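Local atomic coordinates of mitochondrial association factor 1 (Toxoplasma gondii, PDB entry 6BXS), a protein that is encoded at a parasite locus required for manipulating host mitochondria and carries a macro domain, a fold that in many relatives binds ADP-ribose. Residues 44-49 against 212-217; 150-155 against 165-170; 171-176 against 184-189; 126-131 against 189-194; 11-16 against 267-272. All blocks are in the same frame, centred on the assembly; numbering follows the deposited sequence.

The five contacts follow the mixed sheet of a macro domain and the helices packed on it. Interactions 1 and 2, with centres about 11 Å apart, belong to the same sheet, in which strand 45-50 of interaction 1 neighbours strand 166-170 of interaction 2. Helix 179-202 serves interactions 3 and 4, about 10 Å apart between centres, which share Thr189, and so ties the sheet to the loops after strands 120-126 and 166-170. Along the chain, interactions 2, 3 and 4 are nested inside the loop closed by interaction 1, and all within interaction 5, which brings segments near the two chain ends together and attaches the C-terminal helix to the outermost strand 8-13.

Interaction 1 of 5, residues 44-49 against 212-217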
# COMPACT_ATOMS: atom_id res chain seq x y z
N ARG A 44 9.98 7.03 -9.73
CA ARG A 44 9.76 6.97 -8.29
C ARG A 44 8.57 6.09 -7.95
O ARG A 44 7.42 6.51 -8.04
CB ARG A 44 9.55 8.37 -7.72
CG ARG A 44 10.60 9.39 -8.17
CD ARG A 44 10.34 10.75 -7.53
NE ARG A 44 10.01 10.61 -6.12
CZ ARG A 44 10.90 10.45 -5.15
NH1 ARG A 44 10.49 10.31 -3.89
NH2 ARG A 44 12.20 10.44 -5.42
N VAL A 45 8.86 4.85 -7.56
CA VAL A 45 7.83 3.87 -7.23
C VAL A 45 7.67 3.76 -5.71
O VAL A 45 8.64 3.47 -5.01
CB VAL A 45 8.16 2.49 -7.81
CG1 VAL A 45 7.00 1.52 -7.58
CG2 VAL A 45 8.49 2.59 -9.29
N ALA A 46 6.46 3.98 -5.23
CA ALA A 46 6.14 3.82 -3.81
C ALA A 46 5.44 2.49 -3.59
O ALA A 46 4.38 2.24 -4.16
CB ALA A 46 5.28 4.97 -3.32
N THR A 47 6.02 1.64 -2.75
CA THR A 47 5.46 0.32 -2.50
C THR A 47 4.53 0.35 -1.29
O THR A 47 4.82 0.99 -0.27
CB THR A 47 6.57 -0.71 -2.27
OG1 THR A 47 7.45 -0.71 -3.41
CG2 THR A 47 5.99 -2.10 -2.09
N VAL A 48 3.40 -0.34 -1.42
CA VAL A 48 2.35 -0.32 -0.40
C VAL A 48 2.48 -1.51 0.55
O VAL A 48 2.30 -2.66 0.15
CB VAL A 48 0.95 -0.34 -1.04
CG1 VAL A 48 -0.14 -0.51 0.02
CG2 VAL A 48 0.72 0.94 -1.84
N ASP A 49 2.78 -1.21 1.81
CA ASP A 49 2.91 -2.24 2.83
C ASP A 49 1.54 -2.81 3.20
O ASP A 49 0.62 -2.06 3.53
CB ASP A 49 3.58 -1.66 4.07
CG ASP A 49 4.00 -2.73 5.07
OD1 ASP A 49 3.64 -3.91 4.89
OD2 ASP A 49 4.70 -2.38 6.05
N GLU A 212 5.28 8.44 -8.74
CA GLU A 212 5.04 8.27 -10.16
C GLU A 212 4.45 6.89 -10.45
O GLU A 212 3.86 6.66 -11.50
CB GLU A 212 6.33 8.49 -10.95
CG GLU A 212 7.08 9.74 -10.50
CD GLU A 212 8.32 10.02 -11.33
OE1 GLU A 212 8.42 11.13 -11.89
OE2 GLU A 212 9.21 9.14 -11.40
N ALA A 213 4.60 5.98 -9.49
CA ALA A 213 3.99 4.67 -9.59
C ALA A 213 3.79 4.09 -8.19
O ALA A 213 4.50 4.47 -7.26
CB ALA A 213 4.85 3.74 -10.43
N ILE A 214 2.82 3.19 -8.05
CA ILE A 214 2.64 2.47 -6.80
C ILE A 214 2.70 0.96 -7.04
O ILE A 214 2.05 0.43 -7.95
CB ILE A 214 1.30 2.83 -6.11
CG1 ILE A 214 0.14 2.82 -7.11
CG2 ILE A 214 1.42 4.20 -5.45
CD1 ILE A 214 -1.22 3.02 -6.45
N ARG A 215 3.50 0.29 -6.22
CA ARG A 215 3.66 -1.16 -6.28
C ARG A 215 2.82 -1.82 -5.20
O ARG A 215 3.09 -1.65 -4.01
CB ARG A 215 5.14 -1.53 -6.14
CG ARG A 215 5.44 -3.01 -6.22
CD ARG A 215 6.94 -3.26 -6.38
NE ARG A 215 7.46 -2.69 -7.62
CZ ARG A 215 8.73 -2.72 -7.99
NH1 ARG A 215 9.64 -3.30 -7.21
NH2 ARG A 215 9.10 -2.16 -9.13
N LEU A 216 1.81 -2.57 -5.62
CA LEU A 216 0.81 -3.12 -4.71
C LEU A 216 0.94 -4.63 -4.53
O LEU A 216 1.23 -5.35 -5.49
CB LEU A 216 -0.60 -2.81 -5.23
CG LEU A 216 -0.95 -1.34 -5.43
CD1 LEU A 216 -2.18 -1.19 -6.30
CD2 LEU A 216 -1.17 -0.69 -4.08
N PRO A 217 0.71 -5.12 -3.30
CA PRO A 217 0.46 -6.55 -3.13
C PRO A 217 -1.01 -6.85 -3.37
O PRO A 217 -1.78 -5.91 -3.58
CB PRO A 217 0.85 -6.80 -1.67
CG PRO A 217 0.48 -5.52 -1.00
CD PRO A 217 0.77 -4.43 -2.00
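Val48 and Leu216 lie side by side and point the same way, Val48 CG2 sitting 3.4 Å from Leu216 CD2, tighter than usual for two methyl groups. On the face that carries Val45 and Thr47, Arg215 leaves its strand with CG anti to the backbone N (chi1 -179°). Its aliphatic base crosses both neighbours obliquely, Arg215 CB lying 3.9 Å from Val45 CG1 and 3.7 Å from Thr47 OG1. A long arginine suits this place because its stem packs like an apolar chain while its tip reaches Pro35, Asp38 and Gln255; Thr47 OG1 bonds to Leu36 O. Glu212 stretches out to bring OE2 2.8 Å from Arg44 N, a nearly straight bond (166°) on the anti side of the carboxylate. The guanidinium of Arg44 turns instead to Asp165. Arg44 O accepts from both Glu212 N and Ala213 N. A parallel ladder in the core of the mixed macro-domain sheet follows, from Ala46 N to Ala213 O, Arg215 N to Ala46 O and Val48 N to Arg215 O. Strands 253-256 and 166-170 flank the pair; Met62 and Phe66 of helix 61-76 cover Thr47, while Ile193 of helix 179-202 packs on Val48, Ile214 and Leu216.

Interaction 2 of 5, residues 150-155 against 165-170; sequences HILKPE and DVMLYT
Residues 150-152 and 165-167 form the loop end of a beta hairpin with a long connection in the macro-domain sheet, its two antiparallel strands following each other in the chain. His150 and Met167 are a hydrogen-bonded pair: His150 N lies 2.9 Å from Met167 O in a nearly straight bond (172°), and Met167 N returns to His150 O. Ile151 and Val166 make the next, non-hydrogen-bonded pair, and beyond it Leu152 N donates to Asp165 O at 2.8 Å. Both branched residues suit an extended backbone. Met167 takes the crowded position, its CG between the backbone N and the carbonyl carbon (chi1 64°). This CG lies at the edge of the His150 ring, near the ring plane, and 3.9 Å from His150 CB. Farther out, Met167 SD meets Leu152 CD2 at 4.0 Å, the two side chains crossing at about a right angle. The imidazole is fixed from outside, with ND1 bonded to Ser123 and NE2 to Gln94. Asp165 turns its charged end toward basic groups, OD2 pairing with Lys209 as well as OD1 with Arg44. A water bridges the strands weakly, 3.4 Å from both Leu152 O and Asp165 OD2.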
# COMPACT_ATOMS: atom_id res chain seq x y z
N HIS A 150 4.86 7.68 3.82
CA HIS A 150 6.06 8.13 4.51
C HIS A 150 7.19 8.46 3.54
O HIS A 150 7.50 7.67 2.65
CB HIS A 150 6.56 7.06 5.49
CG HIS A 150 5.53 6.62 6.49
ND1 HIS A 150 5.22 7.36 7.61
CD2 HIS A 150 4.77 5.50 6.55
CE1 HIS A 150 4.29 6.73 8.31
NE2 HIS A 150 4.00 5.60 7.69
N ILE A 151 7.79 9.62 3.73
CA ILE A 151 9.07 9.93 3.09
C ILE A 151 10.17 9.44 4.02
O ILE A 151 10.33 9.94 5.13
CB ILE A 151 9.24 11.44 2.82
CG1 ILE A 151 8.06 11.96 2.00
CG2 ILE A 151 10.56 11.69 2.10
CD1 ILE A 151 8.11 13.45 1.71
N LEU A 152 10.94 8.46 3.56
CA LEU A 152 11.99 7.87 4.37
C LEU A 152 13.24 8.74 4.37
O LEU A 152 13.54 9.42 3.39
CB LEU A 152 12.34 6.47 3.85
CG LEU A 152 11.21 5.44 3.88
CD1 LEU A 152 11.65 4.16 3.17
CD2 LEU A 152 10.78 5.14 5.31
N LYS A 153 13.98 8.71 5.47
CA LYS A 153 15.26 9.41 5.54
C LYS A 153 16.25 8.70 4.63
O LYS A 153 16.10 7.50 4.36
CB LYS A 153 15.78 9.48 6.98
CG LYS A 153 14.84 10.15 7.96
CD LYS A 153 15.56 10.53 9.24
CE LYS A 153 15.91 12.01 9.26
NZ LYS A 153 14.74 12.85 9.66
N PRO A 154 17.28 9.42 4.15
CA PRO A 154 18.25 8.82 3.23
C PRO A 154 18.95 7.60 3.80
O PRO A 154 19.37 6.72 3.04
CB PRO A 154 19.25 9.96 2.99
CG PRO A 154 18.51 11.20 3.30
CD PRO A 154 17.56 10.85 4.40
N GLU A 155 19.07 7.53 5.12
CA GLU A 155 19.85 6.46 5.74
C GLU A 155 19.05 5.17 5.92
O GLU A 155 19.59 4.18 6.43
CB GLU A 155 20.39 6.92 7.10
CG GLU A 155 21.25 8.17 7.04
CD GLU A 155 20.43 9.45 7.04
OE1 GLU A 155 19.19 9.38 6.94
OE2 GLU A 155 21.04 10.54 7.16
N ASP A 165 12.53 6.43 -1.81
CA ASP A 165 12.36 6.96 -0.46
C ASP A 165 10.91 7.32 -0.12
O ASP A 165 10.67 8.12 0.78
CB ASP A 165 13.25 8.19 -0.28
CG ASP A 165 12.85 9.34 -1.18
OD1 ASP A 165 12.05 9.12 -2.12
OD2 ASP A 165 13.35 10.46 -0.96
N VAL A 166 9.96 6.73 -0.83
CA VAL A 166 8.55 6.84 -0.47
C VAL A 166 7.94 5.45 -0.32
O VAL A 166 8.11 4.59 -1.18
CB VAL A 166 7.74 7.63 -1.52
CG1 VAL A 166 6.27 7.69 -1.12
CG2 VAL A 166 8.30 9.04 -1.67
N MET A 167 7.23 5.25 0.79
CA MET A 167 6.49 4.02 1.02
C MET A 167 5.07 4.35 1.44
O MET A 167 4.80 5.46 1.92
CB MET A 167 7.17 3.15 2.08
CG MET A 167 7.22 3.78 3.48
SD MET A 167 7.70 2.60 4.76
CE MET A 167 6.23 1.59 4.90
N LEU A 168 4.17 3.40 1.25
CA LEU A 168 2.83 3.50 1.79
C LEU A 168 2.56 2.31 2.71
O LEU A 168 3.25 1.29 2.65
CB LEU A 168 1.79 3.55 0.67
CG LEU A 168 1.64 4.89 -0.05
CD1 LEU A 168 2.16 4.79 -1.47
CD2 LEU A 168 0.19 5.37 -0.05
N TYR A 169 1.56 2.47 3.56
CA TYR A 169 1.17 1.47 4.54
C TYR A 169 -0.35 1.51 4.62
O TYR A 169 -0.93 2.57 4.83
CB TYR A 169 1.82 1.76 5.90
CG TYR A 169 1.55 0.76 7.01
CD1 TYR A 169 0.30 0.67 7.62
CD2 TYR A 169 2.56 -0.08 7.48
CE1 TYR A 169 0.06 -0.23 8.64
CE2 TYR A 169 2.33 -0.98 8.51
CZ TYR A 169 1.08 -1.05 9.09
OH TYR A 169 0.84 -1.94 10.11
N THR A 170 -0.99 0.36 4.43
CA THR A 170 -2.44 0.30 4.42
C THR A 170 -2.94 -0.96 5.11
O THR A 170 -2.24 -1.97 5.18
CB THR A 170 -3.01 0.35 2.97
OG1 THR A 170 -4.40 0.66 3.01
CG2 THR A 170 -2.79 -0.96 2.23
O HOH W 1 15.91 9.35 1.00

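Interaction 3 of 5, residues 171-176 against 184-189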
# COMPACT_ATOMS: atom_id res chain seq x y z
N VAL A 171 -4.17 -0.89 5.63
CA VAL A 171 -4.77 -1.97 6.40
C VAL A 171 -5.97 -2.55 5.67
O VAL A 171 -6.99 -1.88 5.50
CB VAL A 171 -5.20 -1.48 7.80
CG1 VAL A 171 -5.84 -2.61 8.60
CG2 VAL A 171 -4.02 -0.91 8.55
N ALA A 172 -5.84 -3.80 5.25
CA ALA A 172 -6.87 -4.46 4.46
C ALA A 172 -7.90 -5.14 5.36
O ALA A 172 -7.59 -5.52 6.48
CB ALA A 172 -6.24 -5.48 3.53
N PRO A 173 -9.14 -5.31 4.86
CA PRO A 173 -10.18 -5.98 5.64
C PRO A 173 -9.92 -7.47 5.80
O PRO A 173 -9.41 -8.10 4.88
CB PRO A 173 -11.45 -5.73 4.82
CG PRO A 173 -10.97 -5.55 3.43
CD PRO A 173 -9.63 -4.88 3.54
N PHE A 174 -10.27 -8.02 6.96
CA PHE A 174 -10.10 -9.44 7.21
C PHE A 174 -11.10 -10.23 6.38
O PHE A 174 -12.24 -9.80 6.20
CB PHE A 174 -10.26 -9.76 8.70
CG PHE A 174 -9.88 -11.16 9.06
CD1 PHE A 174 -8.56 -11.57 8.99
CD2 PHE A 174 -10.84 -12.06 9.49
CE1 PHE A 174 -8.20 -12.87 9.33
CE2 PHE A 174 -10.49 -13.36 9.83
CZ PHE A 174 -9.17 -13.76 9.75
N GLY A 175 -10.67 -11.38 5.86
CA GLY A 175 -11.45 -12.11 4.89
C GLY A 175 -12.76 -12.70 5.39
O GLY A 175 -13.69 -12.89 4.61
N ASN A 176 -12.84 -12.97 6.69
CA ASN A 176 -14.05 -13.58 7.25
C ASN A 176 -15.19 -12.58 7.38
O ASN A 176 -16.32 -12.95 7.69
CB ASN A 176 -13.75 -14.20 8.62
CG ASN A 176 -12.93 -15.47 8.51
OD1 ASN A 176 -12.45 -15.83 7.44
ND2 ASN A 176 -12.77 -16.17 9.63
N MET A 184 -17.00 -3.42 0.51
CA MET A 184 -17.10 -2.00 0.84
C MET A 184 -15.81 -1.49 1.49
O MET A 184 -15.34 -0.40 1.17
CB MET A 184 -18.29 -1.78 1.78
CG MET A 184 -18.85 -0.37 1.77
SD MET A 184 -20.48 -0.29 2.55
CE MET A 184 -21.49 -1.24 1.41
N ALA A 185 -15.24 -2.29 2.39
CA ALA A 185 -13.99 -1.92 3.06
C ALA A 185 -12.82 -1.94 2.09
O ALA A 185 -11.91 -1.11 2.18
CB ALA A 185 -13.73 -2.87 4.24
N TYR A 186 -12.83 -2.90 1.17
CA TYR A 186 -11.76 -3.05 0.19
C TYR A 186 -11.71 -1.85 -0.76
O TYR A 186 -10.63 -1.35 -1.08
CB TYR A 186 -11.94 -4.34 -0.62
CG TYR A 186 -10.64 -4.99 -1.06
CD1 TYR A 186 -9.82 -4.39 -2.00
CD2 TYR A 186 -10.24 -6.20 -0.52
CE1 TYR A 186 -8.63 -4.99 -2.40
CE2 TYR A 186 -9.06 -6.80 -0.91
CZ TYR A 186 -8.26 -6.20 -1.85
OH TYR A 186 -7.08 -6.80 -2.24
N LYS A 187 -12.87 -1.39 -1.20
CA LYS A 187 -12.96 -0.22 -2.06
C LYS A 187 -12.48 1.03 -1.32
O LYS A 187 -11.76 1.86 -1.88
CB LYS A 187 -14.38 -0.01 -2.56
CG LYS A 187 -14.88 -1.12 -3.47
CD LYS A 187 -16.38 -1.03 -3.66
CE LYS A 187 -16.91 -2.20 -4.48
NZ LYS A 187 -18.36 -2.45 -4.24
N ALA A 188 -12.91 1.16 -0.07
CA ALA A 188 -12.49 2.27 0.79
C ALA A 188 -10.98 2.29 0.94
O ALA A 188 -10.36 3.35 0.97
CB ALA A 188 -13.16 2.16 2.15
N THR A 189 -10.39 1.10 1.05
CA THR A 189 -8.95 0.97 1.20
C THR A 189 -8.22 1.42 -0.06
O THR A 189 -7.22 2.14 0.01
CB THR A 189 -8.56 -0.49 1.53
OG1 THR A 189 -9.20 -0.90 2.75
CG2 THR A 189 -7.05 -0.62 1.70
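The pyrrolidine of Pro173 and the phenol ring of Tyr186 meet obliquely, Pro173 CG lying 4.1 Å from Tyr186 CD2. This contact belongs to the beta-alpha-beta crossover of the macro domain, in which the chain leaves strand 166-170 through a loop, enters helix 179-202 and later returns to the sheet as strand 213-216. The Tyr186 side chain also touches Ala236, Asn237 and Ala240 of helix 230-248, and its OH bonds to Leu219 O, so an aromatic residue fills a junction between two helices and satisfies its polar tip. Pro173 turns its ring carbons to the helix: CB lies 3.7 Å from Ala185 CB, CG approaches Tyr186 N at 3.9 Å, and CD lies 4.1 Å from Thr189 OG1. The small methyl of Ala185 lets the loop come this close, and proline presents a compact apolar surface with no N-H needing a partner. No hydrogen bond crosses the contact. Thr189 faces Val171 O, but its hydroxyl is used within the helix. With OG1 anti to the carbonyl carbon (chi1 -59°), Thr189 OG1 donates to Ala185 O at 2.8 Å, while Thr189 N reaches this oxygen from the other face of the carbonyl plane.

Interaction 4 of 5, residues 126-131 against 189-194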
# COMPACT_ATOMS: atom_id res chain seq x y z
N TYR A 126 -4.37 9.37 5.38
CA TYR A 126 -5.55 9.67 4.59
C TYR A 126 -6.54 8.52 4.73
O TYR A 126 -6.17 7.35 4.61
CB TYR A 126 -5.16 9.88 3.12
CG TYR A 126 -6.31 10.17 2.16
CD1 TYR A 126 -7.15 9.15 1.72
CD2 TYR A 126 -6.52 11.44 1.66
CE1 TYR A 126 -8.19 9.40 0.84
CE2 TYR A 126 -7.55 11.71 0.77
CZ TYR A 126 -8.38 10.68 0.37
OH TYR A 126 -9.41 10.94 -0.52
N VAL A 127 -7.80 8.85 5.00
CA VAL A 127 -8.88 7.86 4.97
C VAL A 127 -10.03 8.36 4.11
O VAL A 127 -10.45 9.51 4.22
CB VAL A 127 -9.41 7.53 6.39
CG1 VAL A 127 -8.43 6.65 7.14
CG2 VAL A 127 -9.72 8.80 7.17
N ALA A 128 -10.52 7.49 3.24
CA ALA A 128 -11.68 7.80 2.42
C ALA A 128 -12.94 7.74 3.27
O ALA A 128 -13.87 8.53 3.08
CB ALA A 128 -11.77 6.83 1.25
N ILE A 129 -12.95 6.80 4.21
CA ILE A 129 -14.08 6.61 5.11
C ILE A 129 -13.57 6.37 6.53
O ILE A 129 -12.61 5.63 6.72
CB ILE A 129 -14.97 5.42 4.67
CG1 ILE A 129 -15.43 5.61 3.22
CG2 ILE A 129 -16.17 5.28 5.61
CD1 ILE A 129 -16.20 4.43 2.66
N VAL A 130 -14.21 7.00 7.51
CA VAL A 130 -13.87 6.74 8.90
C VAL A 130 -14.07 5.25 9.19
O VAL A 130 -15.17 4.74 9.01
CB VAL A 130 -14.73 7.57 9.87
CG1 VAL A 130 -14.39 7.22 11.33
CG2 VAL A 130 -14.54 9.05 9.63
N PRO A 131 -13.00 4.56 9.63
CA PRO A 131 -13.16 3.13 9.97
C PRO A 131 -14.25 2.89 11.01
O PRO A 131 -14.50 3.74 11.85
CB PRO A 131 -11.79 2.75 10.53
CG PRO A 131 -10.84 3.72 9.91
CD PRO A 131 -11.60 5.00 9.77
N THR A 189 -10.39 1.10 1.05
CA THR A 189 -8.95 0.97 1.20
C THR A 189 -8.22 1.42 -0.06
O THR A 189 -7.22 2.14 0.01
CB THR A 189 -8.56 -0.49 1.53
OG1 THR A 189 -9.20 -0.90 2.75
CG2 THR A 189 -7.05 -0.62 1.70
N MET A 190 -8.70 0.98 -1.22
CA MET A 190 -8.07 1.35 -2.49
C MET A 190 -8.22 2.85 -2.74
O MET A 190 -7.31 3.47 -3.28
CB MET A 190 -8.68 0.56 -3.65
CG MET A 190 -7.88 0.65 -4.94
SD MET A 190 -6.18 0.04 -4.77
CE MET A 190 -6.48 -1.70 -4.42
N LEU A 191 -9.36 3.41 -2.36
CA LEU A 191 -9.55 4.86 -2.43
C LEU A 191 -8.54 5.59 -1.55
O LEU A 191 -8.07 6.67 -1.89
CB LEU A 191 -10.97 5.24 -2.02
CG LEU A 191 -12.11 5.00 -3.02
CD1 LEU A 191 -13.43 5.43 -2.41
CD2 LEU A 191 -11.87 5.75 -4.32
N GLY A 192 -8.21 4.99 -0.41
CA GLY A 192 -7.24 5.56 0.50
C GLY A 192 -5.85 5.63 -0.12
O GLY A 192 -5.15 6.63 0.01
N ILE A 193 -5.47 4.55 -0.79
CA ILE A 193 -4.16 4.46 -1.44
C ILE A 193 -4.04 5.48 -2.57
O ILE A 193 -3.10 6.28 -2.61
CB ILE A 193 -3.93 3.05 -2.00
CG1 ILE A 193 -3.89 2.02 -0.87
CG2 ILE A 193 -2.62 2.99 -2.79
CD1 ILE A 193 -4.18 0.61 -1.31
N VAL A 194 -5.00 5.46 -3.49
CA VAL A 194 -4.96 6.33 -4.66
C VAL A 194 -5.25 7.78 -4.26
O VAL A 194 -4.69 8.71 -4.83
CB VAL A 194 -5.98 5.87 -5.72
CG1 VAL A 194 -5.94 6.79 -6.94
CG2 VAL A 194 -5.71 4.43 -6.13
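Ala128 and Tyr126 bring the chain that leaves strand 120-126 up against Leu191 and Gly192 in helix 179-202, within the alpha/beta architecture of the macro domain. The first kind of contact is apolar packing. Ala128 CB meets Leu191 CB at 3.7 Å, the bond from each backbone aimed at the other segment. Backbone atoms of the helix neighbour the same methyl: Ala128 CB lies 4.3 Å from Gly192 N and also packs on Ala188 O, one turn earlier. A residue as small as alanine suits this place, since it lets loop and helix backbones approach.

The second kind sets an aromatic ring against helix backbone. Tyr126 CG lies anti to the backbone N (chi1 178°). From there Tyr126 CD1 comes to 3.6 Å from Gly192 O and 3.8 Å from Gly192 CA, while CE1 lies 3.9 Å from Leu191 O. Both carbonyl oxygens stand oblique to the ring. Gly192, for its part, has no side chain where the backbone of residues 126-128 passes close.

No hydrogen bond joins the two segments; the helix is held by its own i to i+4 backbone bonds, including Ile193 N to Thr189 O. Other side chains face elsewhere: Val127 packs on Leu98 and Ala101 of helix 83-103, while Met190 and Val194 touch helix 230-248 and Ile193 reaches Thr170 in the sheet. Farther along the ring, Tyr126 CE1 also comes to 4.0 Å from Gly192 CA.

Interaction 5 of 5, residues 11-16 against 267-272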
# COMPACT_ATOMS: atom_id res chain seq x y z
N LEU A 11 -0.21 -5.04 -19.31
CA LEU A 11 -1.47 -5.22 -20.01
C LEU A 11 -2.32 -3.95 -19.93
O LEU A 11 -2.40 -3.32 -18.88
CB LEU A 11 -2.24 -6.41 -19.43
CG LEU A 11 -1.55 -7.77 -19.56
CD1 LEU A 11 -2.32 -8.83 -18.79
CD2 LEU A 11 -1.40 -8.18 -21.01
N ARG A 12 -2.96 -3.60 -21.04
CA ARG A 12 -3.80 -2.41 -21.10
C ARG A 12 -5.24 -2.73 -20.74
O ARG A 12 -5.77 -3.76 -21.15
CB ARG A 12 -3.73 -1.78 -22.50
CG ARG A 12 -4.56 -0.52 -22.64
CD ARG A 12 -4.02 0.35 -23.77
NE ARG A 12 -2.71 0.89 -23.45
CZ ARG A 12 -1.82 1.30 -24.34
NH1 ARG A 12 -2.08 1.22 -25.64
NH2 ARG A 12 -0.65 1.78 -23.94
N PHE A 13 -5.86 -1.84 -19.98
CA PHE A 13 -7.22 -2.06 -19.48
C PHE A 13 -8.13 -0.91 -19.86
O PHE A 13 -7.97 0.21 -19.38
CB PHE A 13 -7.19 -2.24 -17.96
CG PHE A 13 -6.55 -3.52 -17.52
CD1 PHE A 13 -5.18 -3.60 -17.36
CD2 PHE A 13 -7.32 -4.64 -17.28
CE1 PHE A 13 -4.59 -4.78 -16.96
CE2 PHE A 13 -6.74 -5.82 -16.87
CZ PHE A 13 -5.37 -5.89 -16.71
N THR A 14 -9.10 -1.19 -20.72
CA THR A 14 -10.06 -0.18 -21.14
C THR A 14 -11.04 0.12 -20.01
O THR A 14 -11.66 1.18 -19.99
CB THR A 14 -10.83 -0.62 -22.40
OG1 THR A 14 -11.63 0.47 -22.88
CG2 THR A 14 -11.73 -1.80 -22.10
N CYS A 15 -11.19 -0.82 -19.08
CA CYS A 15 -12.04 -0.61 -17.92
C CYS A 15 -11.37 0.35 -16.93
O CYS A 15 -12.01 0.81 -15.98
CB CYS A 15 -12.37 -1.93 -17.23
SG CYS A 15 -10.98 -2.72 -16.38
N LEU A 16 -10.09 0.63 -17.16
CA LEU A 16 -9.34 1.57 -16.33
C LEU A 16 -8.89 2.78 -17.14
O LEU A 16 -7.82 3.34 -16.90
CB LEU A 16 -8.12 0.89 -15.71
CG LEU A 16 -8.38 -0.37 -14.88
CD1 LEU A 16 -7.07 -0.94 -14.35
CD2 LEU A 16 -9.34 -0.08 -13.73
N GLY A 267 -8.37 -11.34 -11.50
CA GLY A 267 -9.50 -10.54 -11.08
C GLY A 267 -9.74 -9.39 -12.04
O GLY A 267 -10.88 -9.10 -12.41
N LEU A 268 -8.67 -8.72 -12.45
CA LEU A 268 -8.77 -7.59 -13.35
C LEU A 268 -9.05 -8.03 -14.79
O LEU A 268 -9.76 -7.35 -15.52
CB LEU A 268 -7.48 -6.75 -13.30
CG LEU A 268 -7.45 -5.68 -12.21
CD1 LEU A 268 -6.03 -5.14 -12.02
CD2 LEU A 268 -8.41 -4.55 -12.53
N MET A 269 -8.50 -9.18 -15.18
CA MET A 269 -8.83 -9.78 -16.47
C MET A 269 -10.33 -9.98 -16.58
O MET A 269 -10.94 -9.74 -17.62
CB MET A 269 -8.12 -11.12 -16.65
CG MET A 269 -6.63 -11.04 -16.95
SD MET A 269 -6.25 -10.43 -18.61
CE MET A 269 -5.80 -8.74 -18.24
N GLU A 270 -10.94 -10.43 -15.48
CA GLU A 270 -12.37 -10.68 -15.43
C GLU A 270 -13.15 -9.37 -15.53
O GLU A 270 -14.19 -9.31 -16.18
CB GLU A 270 -12.74 -11.43 -14.15
CG GLU A 270 -14.20 -11.84 -14.07
CD GLU A 270 -14.46 -12.93 -13.04
OE1 GLU A 270 -13.58 -13.80 -12.85
OE2 GLU A 270 -15.54 -12.90 -12.41
N SER A 271 -12.64 -8.33 -14.88
CA SER A 271 -13.27 -7.01 -14.95
C SER A 271 -13.21 -6.46 -16.37
O SER A 271 -14.17 -5.85 -16.85
CB SER A 271 -12.59 -6.04 -13.98
OG SER A 271 -12.98 -6.30 -12.64
N GLU A 272 -12.08 -6.66 -17.03
CA GLU A 272 -11.89 -6.22 -18.40
C GLU A 272 -12.86 -6.93 -19.33
O GLU A 272 -13.49 -6.30 -20.18
CB GLU A 272 -10.44 -6.48 -18.85
CG GLU A 272 -10.12 -6.07 -20.28
CD GLU A 272 -9.97 -4.56 -20.45
OE1 GLU A 272 -10.40 -3.81 -19.55
OE2 GLU A 272 -9.42 -4.13 -21.48
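Glu272 reaches from helix 263-276 across Phe13 to the turn that follows strand 8-13. Its CB starts beside the ring, Glu272 CB lying 3.9 Å from Phe13 CD2. CG lies anti to the backbone N (chi1 180°). The chain then bends at chi2 (75°), which turns CD toward the turn, and the carboxylate arrives near Thr14 N with its plane steeply inclined to the phenylalanine ring. At the tip the two oxygens divide the work, each using its syn lone pair. Glu272 OE2 accepts from Thr14 N at 3.1 Å in a nearly straight bond (170°), and Glu272 OE1 accepts from Cys15 N, also at 3.1 Å. Glu272 OE2 further touches Thr14 CG2 at 3.3 Å. A glutamate suits this position because one flat, bidentate group can take two successive backbone N-H groups, and its negative charge is probably stabilised by them.

Beside the carboxylate, apolar side chains pack together. The Phe13 side chain crosses those of Leu268 and Met269 at about a right angle, with Leu268 O at the ring edge near its plane, 3.6 Å from Phe13 CE2. The flexible Met269 folds back, bent at chi2 and chi3, to set its CE 3.3 Å from Phe13 CZ and 3.5 Å from Leu11 CD1. Leu16 closes the layer against Leu268.

Ser271, on the same helix, bonds to Arg235 and Glu242 of helix 230-248. The contact thus ties the C-terminal helix to the N-terminal strand, which lies at an outer edge of the sheet, a helix-on-sheet packing characteristic of the layered alpha/beta/alpha macro domain.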